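Local coordinates for protein putative malic enzyme ((S)-malate:NAD+ oxidoreductase (decarboxylating)) (Streptococcus pyogenes, PDB 2A9F) that probably acts as an NAD-dependent, metal-requiring malic enzyme, oxidising and decarboxylating (S)-malate, at residues S49-A52 with L57-D60; D116-I121 with E148-K153; E274-M279 with D298-A303. All coordinates share one frame; numbering follows the deposited sequence.

Contact 1 of 3, residues S49-A52 with L57-D60; sequences SAIA and LAYD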
loop_
_atom_site.group_PDB
_atom_site.type_symbol
_atom_site.label_atom_id
_atom_site.label_comp_id
_atom_site.label_asym_id
_atom_site.label_seq_id
_atom_site.Cartn_x
_atom_site.Cartn_y
_atom_site.Cartn_z
ATOM N N SER A 49 10.747 18.727 -3.060
ATOM C CA SER A 49 10.823 20.128 -2.668
ATOM C C SER A 49 9.584 20.962 -2.961
ATOM O O SER A 49 9.130 21.720 -2.103
ATOM C CB SER A 49 12.044 20.792 -3.310
ATOM O OG SER A 49 13.195 20.637 -2.502
ATOM N N ALA A 50 9.038 20.842 -4.164
ATOM C CA ALA A 50 7.849 21.614 -4.498
ATOM C C ALA A 50 6.733 21.272 -3.523
ATOM O O ALA A 50 6.040 22.170 -3.037
ATOM C CB ALA A 50 7.398 21.337 -5.939
ATOM N N ILE A 51 6.586 19.981 -3.222
ATOM C CA ILE A 51 5.545 19.504 -2.315
ATOM C C ILE A 51 5.786 19.946 -0.873
ATOM O O ILE A 51 4.846 20.201 -0.127
ATOM C CB ILE A 51 5.424 17.947 -2.374
ATOM C CG1 ILE A 51 5.160 17.500 -3.810
ATOM C CG2 ILE A 51 4.268 17.456 -1.502
ATOM C CD1 ILE A 51 5.066 16.005 -3.972
ATOM N N ALA A 52 7.046 20.047 -0.475
ATOM C CA ALA A 52 7.351 20.469 0.889
ATOM C C ALA A 52 6.884 21.913 1.144
ATOM O O ALA A 52 6.595 22.283 2.290
ATOM C CB ALA A 52 8.857 20.332 1.160
ATOM N N LEU A 57 0.250 20.084 -3.786
ATOM C CA LEU A 57 0.883 19.556 -4.969
ATOM C C LEU A 57 0.938 18.026 -4.934
ATOM O O LEU A 57 1.154 17.385 -5.968
ATOM C CB LEU A 57 2.280 20.147 -5.112
ATOM C CG LEU A 57 2.343 21.667 -5.277
ATOM C CD1 LEU A 57 3.756 22.071 -5.657
ATOM C CD2 LEU A 57 1.366 22.113 -6.353
ATOM N N ALA A 58 0.724 17.440 -3.756
ATOM C CA ALA A 58 0.743 15.990 -3.640
ATOM C C ALA A 58 -0.218 15.362 -4.638
ATOM O O ALA A 58 0.057 14.285 -5.155
ATOM C CB ALA A 58 0.384 15.550 -2.222
ATOM N N TYR A 59 -1.330 16.042 -4.924
ATOM C CA TYR A 59 -2.327 15.522 -5.860
ATOM C C TYR A 59 -1.928 15.603 -7.320
ATOM O O TYR A 59 -2.497 14.915 -8.152
ATOM C CB TYR A 59 -3.673 16.231 -5.680
ATOM C CG TYR A 59 -4.583 15.582 -4.653
ATOM C CD1 TYR A 59 -4.727 16.117 -3.366
ATOM C CD2 TYR A 59 -5.279 14.414 -4.960
ATOM C CE1 TYR A 59 -5.543 15.502 -2.417
ATOM C CE2 TYR A 59 -6.082 13.799 -4.032
ATOM C CZ TYR A 59 -6.214 14.345 -2.759
ATOM O OH TYR A 59 -7.015 13.706 -1.847
ATOM N N ASP A 60 -0.952 16.438 -7.642
ATOM C CA ASP A 60 -0.517 16.584 -9.026
ATOM C C ASP A 60 0.754 15.810 -9.338
ATOM O O ASP A 60 0.925 15.318 -10.448
ATOM C CB ASP A 60 -0.241 18.056 -9.346
ATOM C CG ASP A 60 -1.360 18.965 -8.922
ATOM O OD1 ASP A 60 -1.798 19.780 -9.757
ATOM O OD2 ASP A 60 -1.785 18.874 -7.754
#

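Contact 2 of 3, residues D116-I121 with E148-K153; sequences DTEEII and EQRLIK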
loop_
_atom_site.group_PDB
_atom_site.type_symbol
_atom_site.label_atom_id
_atom_site.label_comp_id
_atom_site.label_asym_id
_atom_site.label_seq_id
_atom_site.Cartn_x
_atom_site.Cartn_y
_atom_site.Cartn_z
ATOM N N ASP A 116 -8.229 -4.510 17.031
ATOM C CA ASP A 116 -8.421 -3.415 17.967
ATOM C C ASP A 116 -8.898 -2.187 17.177
ATOM O O ASP A 116 -8.133 -1.602 16.415
ATOM C CB ASP A 116 -7.087 -3.121 18.675
ATOM C CG ASP A 116 -7.225 -2.119 19.809
ATOM O OD1 ASP A 116 -7.776 -2.490 20.875
ATOM O OD2 ASP A 116 -6.782 -0.959 19.626
ATOM N N THR A 117 -10.159 -1.809 17.355
ATOM C CA THR A 117 -10.731 -0.657 16.663
ATOM C C THR A 117 -9.831 0.562 16.750
ATOM O O THR A 117 -9.464 1.163 15.745
ATOM C CB THR A 117 -12.104 -0.264 17.260
ATOM O OG1 THR A 117 -13.071 -1.268 16.939
ATOM C CG2 THR A 117 -12.575 1.069 16.711
ATOM N N GLU A 118 -9.481 0.920 17.974
ATOM C CA GLU A 118 -8.648 2.081 18.229
ATOM C C GLU A 118 -7.404 2.154 17.352
ATOM O O GLU A 118 -7.149 3.179 16.727
ATOM C CB GLU A 118 -8.255 2.111 19.710
ATOM C CG GLU A 118 -7.833 3.471 20.191
ATOM C CD GLU A 118 -8.756 4.545 19.672
ATOM O OE1 GLU A 118 -9.985 4.434 19.885
ATOM O OE2 GLU A 118 -8.250 5.496 19.040
ATOM N N GLU A 119 -6.628 1.079 17.295
ATOM C CA GLU A 119 -5.420 1.119 16.489
ATOM C C GLU A 119 -5.637 0.898 14.988
ATOM O O GLU A 119 -4.707 1.074 14.198
ATOM C CB GLU A 119 -4.374 0.135 17.024
ATOM C CG GLU A 119 -4.731 -1.324 16.927
ATOM C CD GLU A 119 -3.512 -2.211 17.127
ATOM O OE1 GLU A 119 -2.559 -2.085 16.323
ATOM O OE2 GLU A 119 -3.503 -3.025 18.083
ATOM N N ILE A 120 -6.844 0.508 14.586
ATOM C CA ILE A 120 -7.099 0.332 13.169
ATOM C C ILE A 120 -7.309 1.726 12.594
ATOM O O ILE A 120 -6.697 2.082 11.582
ATOM C CB ILE A 120 -8.369 -0.531 12.877
ATOM C CG1 ILE A 120 -8.078 -2.003 13.162
ATOM C CG2 ILE A 120 -8.789 -0.379 11.404
ATOM C CD1 ILE A 120 -9.237 -2.923 12.873
ATOM N N ILE A 121 -8.157 2.521 13.254
ATOM C CA ILE A 121 -8.441 3.869 12.768
ATOM C C ILE A 121 -7.169 4.682 12.840
ATOM O O ILE A 121 -6.941 5.563 12.027
ATOM C CB ILE A 121 -9.608 4.563 13.561
ATOM C CG1 ILE A 121 -9.073 5.574 14.568
ATOM C CG2 ILE A 121 -10.455 3.530 14.275
ATOM C CD1 ILE A 121 -8.842 6.972 13.992
ATOM N N GLU A 148 -15.376 3.508 10.609
ATOM C CA GLU A 148 -15.702 4.343 9.467
ATOM C C GLU A 148 -16.043 5.771 9.856
ATOM O O GLU A 148 -15.602 6.719 9.204
ATOM C CB GLU A 148 -16.875 3.760 8.687
ATOM C CG GLU A 148 -17.094 4.470 7.370
ATOM C CD GLU A 148 -18.469 4.231 6.786
ATOM O OE1 GLU A 148 -19.468 4.586 7.445
ATOM O OE2 GLU A 148 -18.552 3.698 5.662
ATOM N N GLN A 149 -16.834 5.926 10.914
ATOM C CA GLN A 149 -17.241 7.251 11.364
ATOM C C GLN A 149 -16.076 8.075 11.904
ATOM O O GLN A 149 -15.965 9.270 11.626
ATOM C CB GLN A 149 -18.341 7.124 12.415
ATOM C CG GLN A 149 -19.580 6.393 11.896
ATOM C CD GLN A 149 -20.126 6.996 10.604
ATOM O OE1 GLN A 149 -20.707 8.086 10.604
ATOM N NE2 GLN A 149 -19.931 6.287 9.493
ATOM N N ARG A 150 -15.210 7.436 12.676
ATOM C CA ARG A 150 -14.054 8.123 13.223
ATOM C C ARG A 150 -13.085 8.452 12.080
ATOM O O ARG A 150 -12.356 9.445 12.138
ATOM C CB ARG A 150 -13.352 7.235 14.262
ATOM C CG ARG A 150 -14.000 7.216 15.641
ATOM C CD ARG A 150 -13.492 8.357 16.526
ATOM N NE ARG A 150 -12.101 8.143 16.906
ATOM C CZ ARG A 150 -11.693 7.168 17.716
ATOM N NH1 ARG A 150 -12.571 6.322 18.240
ATOM N NH2 ARG A 150 -10.402 7.023 17.983
ATOM N N LEU A 151 -13.091 7.613 11.043
ATOM C CA LEU A 151 -12.204 7.771 9.886
ATOM C C LEU A 151 -12.676 8.865 8.937
ATOM O O LEU A 151 -11.875 9.622 8.381
ATOM C CB LEU A 151 -12.105 6.441 9.141
ATOM C CG LEU A 151 -10.768 5.705 9.057
ATOM C CD1 LEU A 151 -9.879 6.000 10.228
ATOM C CD2 LEU A 151 -11.074 4.235 8.966
ATOM N N ILE A 152 -13.990 8.924 8.754
ATOM C CA ILE A 152 -14.619 9.921 7.905
ATOM C C ILE A 152 -14.402 11.304 8.506
ATOM O O ILE A 152 -14.094 12.264 7.800
ATOM C CB ILE A 152 -16.137 9.681 7.817
ATOM C CG1 ILE A 152 -16.429 8.512 6.870
ATOM C CG2 ILE A 152 -16.836 10.965 7.397
ATOM C CD1 ILE A 152 -17.908 8.169 6.750
ATOM N N LYS A 153 -14.582 11.386 9.820
ATOM C CA LYS A 153 -14.444 12.630 10.560
ATOM C C LYS A 153 -12.995 13.080 10.677
ATOM O O LYS A 153 -12.670 14.220 10.352
ATOM C CB LYS A 153 -15.067 12.472 11.955
ATOM C CG LYS A 153 -16.332 13.303 12.195
ATOM C CD LYS A 153 -16.010 14.811 12.208
ATOM C CE LYS A 153 -17.201 15.692 12.624
ATOM N NZ LYS A 153 -18.341 15.741 11.641
#

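Contact 3 of 3, residues E274-M279 with D298-A303; sequences EWISKM and DEALEA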
loop_
_atom_site.group_PDB
_atom_site.type_symbol
_atom_site.label_atom_id
_atom_site.label_comp_id
_atom_site.label_asym_id
_atom_site.label_seq_id
_atom_site.Cartn_x
_atom_site.Cartn_y
_atom_site.Cartn_z
ATOM N N GLU A 274 -47.703 -14.664 2.485
ATOM C CA GLU A 274 -49.078 -14.224 2.757
ATOM C C GLU A 274 -49.232 -12.710 2.840
ATOM O O GLU A 274 -50.145 -12.135 2.248
ATOM C CB GLU A 274 -49.602 -14.824 4.068
ATOM C CG GLU A 274 -49.297 -16.295 4.275
ATOM C CD GLU A 274 -47.864 -16.524 4.721
ATOM O OE1 GLU A 274 -47.469 -15.920 5.747
ATOM O OE2 GLU A 274 -47.139 -17.303 4.057
ATOM N N TRP A 275 -48.335 -12.072 3.583
ATOM C CA TRP A 275 -48.380 -10.631 3.775
ATOM C C TRP A 275 -48.371 -9.859 2.465
ATOM O O TRP A 275 -49.182 -8.959 2.271
ATOM C CB TRP A 275 -47.204 -10.181 4.649
ATOM C CG TRP A 275 -47.137 -10.878 5.982
ATOM C CD1 TRP A 275 -48.184 -11.390 6.697
ATOM C CD2 TRP A 275 -45.969 -11.083 6.786
ATOM N NE1 TRP A 275 -47.743 -11.898 7.894
ATOM C CE2 TRP A 275 -46.388 -11.723 7.976
ATOM C CE3 TRP A 275 -44.610 -10.786 6.619
ATOM C CZ2 TRP A 275 -45.495 -12.072 8.997
ATOM C CZ3 TRP A 275 -43.721 -11.135 7.636
ATOM C CH2 TRP A 275 -44.172 -11.773 8.811
ATOM N N ILE A 276 -47.459 -10.222 1.566
ATOM C CA ILE A 276 -47.335 -9.551 0.274
ATOM C C ILE A 276 -48.707 -9.202 -0.277
ATOM O O ILE A 276 -48.934 -8.100 -0.782
ATOM C CB ILE A 276 -46.579 -10.438 -0.739
ATOM C CG1 ILE A 276 -45.141 -10.649 -0.253
ATOM C CG2 ILE A 276 -46.593 -9.793 -2.121
ATOM C CD1 ILE A 276 -44.325 -11.604 -1.096
ATOM N N SER A 277 -49.623 -10.153 -0.151
ATOM C CA SER A 277 -50.987 -9.981 -0.617
ATOM C C SER A 277 -51.556 -8.651 -0.125
ATOM O O SER A 277 -52.174 -7.920 -0.890
ATOM C CB SER A 277 -51.849 -11.140 -0.103
ATOM O OG SER A 277 -51.190 -12.386 -0.292
ATOM N N LYS A 278 -51.329 -8.340 1.149
ATOM C CA LYS A 278 -51.835 -7.105 1.756
ATOM C C LYS A 278 -51.028 -5.830 1.496
ATOM O O LYS A 278 -51.357 -4.773 2.034
ATOM C CB LYS A 278 -51.999 -7.282 3.276
ATOM C CG LYS A 278 -53.200 -8.139 3.721
ATOM C CD LYS A 278 -52.776 -9.551 4.133
ATOM C CE LYS A 278 -53.917 -10.326 4.797
ATOM N NZ LYS A 278 -55.051 -10.607 3.866
ATOM N N MET A 279 -49.967 -5.923 0.694
ATOM C CA MET A 279 -49.159 -4.740 0.374
ATOM C C MET A 279 -49.899 -3.895 -0.660
ATOM O O MET A 279 -50.983 -4.264 -1.101
ATOM C CB MET A 279 -47.795 -5.142 -0.193
ATOM C CG MET A 279 -46.822 -5.755 0.813
ATOM S SD MET A 279 -45.174 -6.023 0.090
ATOM C CE MET A 279 -44.631 -4.353 -0.106
ATOM N N ASP A 298 -38.770 -15.872 -6.391
ATOM C CA ASP A 298 -39.836 -16.663 -6.995
ATOM C C ASP A 298 -40.924 -16.878 -5.948
ATOM O O ASP A 298 -42.114 -16.717 -6.220
ATOM C CB ASP A 298 -39.281 -18.010 -7.477
ATOM C CG ASP A 298 -38.865 -18.926 -6.331
ATOM O OD1 ASP A 298 -38.147 -18.462 -5.417
ATOM O OD2 ASP A 298 -39.256 -20.115 -6.350
ATOM N N GLU A 299 -40.491 -17.228 -4.742
ATOM C CA GLU A 299 -41.393 -17.468 -3.626
ATOM C C GLU A 299 -42.204 -16.223 -3.261
ATOM O O GLU A 299 -43.205 -16.312 -2.556
ATOM C CB GLU A 299 -40.588 -17.950 -2.409
ATOM C CG GLU A 299 -41.421 -18.155 -1.150
ATOM C CD GLU A 299 -42.705 -18.929 -1.424
ATOM O OE1 GLU A 299 -42.619 -20.080 -1.911
ATOM O OE2 GLU A 299 -43.800 -18.385 -1.156
ATOM N N ALA A 300 -41.779 -15.064 -3.752
ATOM C CA ALA A 300 -42.468 -13.813 -3.453
ATOM C C ALA A 300 -43.202 -13.243 -4.664
ATOM O O ALA A 300 -43.921 -12.245 -4.558
ATOM C CB ALA A 300 -41.473 -12.791 -2.912
ATOM N N LEU A 301 -43.019 -13.869 -5.819
ATOM C CA LEU A 301 -43.697 -13.412 -7.026
ATOM C C LEU A 301 -45.085 -14.039 -7.124
ATOM O O LEU A 301 -46.039 -13.393 -7.577
ATOM C CB LEU A 301 -42.882 -13.770 -8.269
ATOM C CG LEU A 301 -41.751 -12.818 -8.652
ATOM C CD1 LEU A 301 -41.123 -13.301 -9.954
ATOM C CD2 LEU A 301 -42.295 -11.400 -8.817
ATOM N N GLU A 302 -45.184 -15.296 -6.695
ATOM C CA GLU A 302 -46.446 -16.017 -6.720
ATOM C C GLU A 302 -47.386 -15.460 -5.667
ATOM O O GLU A 302 -48.581 -15.768 -5.666
ATOM C CB GLU A 302 -46.224 -17.509 -6.468
ATOM C CG GLU A 302 -45.250 -17.804 -5.356
ATOM C CD GLU A 302 -45.686 -18.977 -4.489
ATOM O OE1 GLU A 302 -46.121 -20.012 -5.050
ATOM O OE2 GLU A 302 -45.579 -18.863 -3.244
ATOM N N ALA A 303 -46.840 -14.645 -4.770
ATOM C CA ALA A 303 -47.626 -14.029 -3.707
ATOM C C ALA A 303 -48.340 -12.799 -4.253
ATOM O O ALA A 303 -49.441 -12.468 -3.823
ATOM C CB ALA A 303 -46.723 -13.642 -2.539
#

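Contact 1 of 3, residues S49-A52 with L57-D60
A50 meets L57 through its methyl group and its backbone at once. Its CB lies 3.7 Å from CD1 of L57, and the same CD1 also rests against the peptide group, 3.5 Å from A50 O. One branch of the leucine therefore occupies the angle between the A50 methyl and the A50 carbonyl. The short side chain of alanine suits this place, since L57 CD1 lies against both the methyl and the helix carbonyl.

I51, the next residue, brings in the larger side chain. Its backbone comes nearest to the other segment here, with I51 CA 5.4 Å from L57 CA. The two branches of the isoleucine divide the work: CG1 approaches the base of the leucine, 4.1 Å from L57 CB, whereas CG2, on the side remote from the backbone N, faces A58, 4.4 Å from A58 CB. The I51 and L57 side chains cross obliquely and meet where I51 CG1 approaches L57 CB.

L57 reaches back because its CB already sets out toward helix 45-53, and its CG lies beside its own backbone N (chi1 -62°), which carries CD1 over to A50. Within its own segment, D60 N is hydrogen-bonded to L57 O at 2.9 Å. I51 and A58 have further company, since P90 and E86 of the second subunit pack on them respectively.

Small and branched apolar side chains thus join two successive short helices across a short link, burying 163 Å² in all. This is a compact local helix-loop-helix packing in the malic enzyme N-terminal domain, placed where the two subunits of the dimer meet.

Contact 2 of 3, residues D116-I121 with E148-K153
E118 and R150 meet with their flat groups nearly coplanar, the carboxylate and guanidinium planes only 14° apart, although the side chains as a whole cross at about a right angle. The carboxylate sits at the guanidinium edge, and NH2 does the binding. R150 NH2 lies 2.8 Å from E118 OE2, which offers its syn lone pair, and donates a weak, longer bond to E118 OE1 at 3.2 Å. The short bond is the more bent of the two, and both form part of one salt bridge.

The glutamate starts away from helix 143-154. Its chain leaves opposite the backbone N (chi1 -159°) and then bends at chi2, which brings the carboxylate round to the arginine. R150 is long and itself folded at chi2 and chi3, and its NE is held by a second salt bridge to E154, so both acids fix the guanidinium.

Deeper than this salt bridge the contact turns apolar. I121 points toward the second helix and slides past L151 in the opposite direction, with I121 CB 3.6 Å from L151 CD1. That leucine methyl also rests 3.5 Å from I121 O. Branched aliphatic chains suit this buried level, while the charged pair suits the outer edge.

Helix 117-127 is started by D116, whose carboxylate caps E119 N. Its opening turns run at 31° to segment 148-153, the axes approaching to 10.1 Å. Both helices belong to successive beta-alpha-beta crossovers of the four-stranded parallel sheet: helix 117-127 links strand 106-111 to strand 133-136, and helix 143-154 links strand 133-136 to strand 159-161.

Contact 3 of 3, residues E274-M279 with D298-A303
In I276, CG1 lies beside the backbone N (chi1 -64°) and the chain then runs on extended (chi2 175°), which sends CD1 forward between A300 and A303. The same chi1 sets CG2 anti to the backbone N, so that this second branch also faces A303. All the apolar packing of the contact depends on this one side chain.

The methyl of A303 points toward the isoleucine and is embraced by it. A303 CB lies 3.5 Å from I276 CD1 and 3.7 Å from I276 CB, while CG2 of I276 stands 3.9 Å from the same methyl. Alanine suits the place, since its lone methyl is met by I276 CB, CG2 and CD1 together. A300 supplies the other wall: its CB is 3.6 Å from I276 CD1, and A300 O comes within 3.5 Å of that atom. I295 borders the pair, touching both I276 and A300.

S277 lies at the margin. Its hydroxyl donates to E274 O within its own segment, at 2.8 Å between OG and O, a bond that turns the hydroxyl back along the helix and suits serine to its own turn. S277 OG is 3.9 Å from A303 O. E274, an exposed acid, forms a salt bridge with K272.

The short, weakly bonded helix 273-277 follows strand 262-264 and precedes strand 284-287, and the similarly weak helix 297-301 follows strand 284-287 and precedes strand 307-310. They thus sit in consecutive crossovers of the NAD-binding domain, a Rossmann-type fold. The chemistry is that of a small apolar patch, I276 against two alanine methyls, with the serine hydroxyl bonded within its own segment and no directional polar bond found between the segments.

The three contacts follow one another along the chain without touching. Contacts 1 and 2 share the N-terminal domain, their centres about 27 Å apart and their nearest atoms about 12 Å apart. Contact 3 belongs to the NAD-binding domain, its centre about 59 Å from that of contact 1 and about 42 Å from that of contact 2, on the far side of the chain's centre from both. In contact 2 the L151 side chain is about 11 Å from that of E137, which binds magnesium with D138 and D163. Contacts 1 and 3 lie away from the catalytic and metal-binding residues, and of the three, contact 1 alone touches the second subunit.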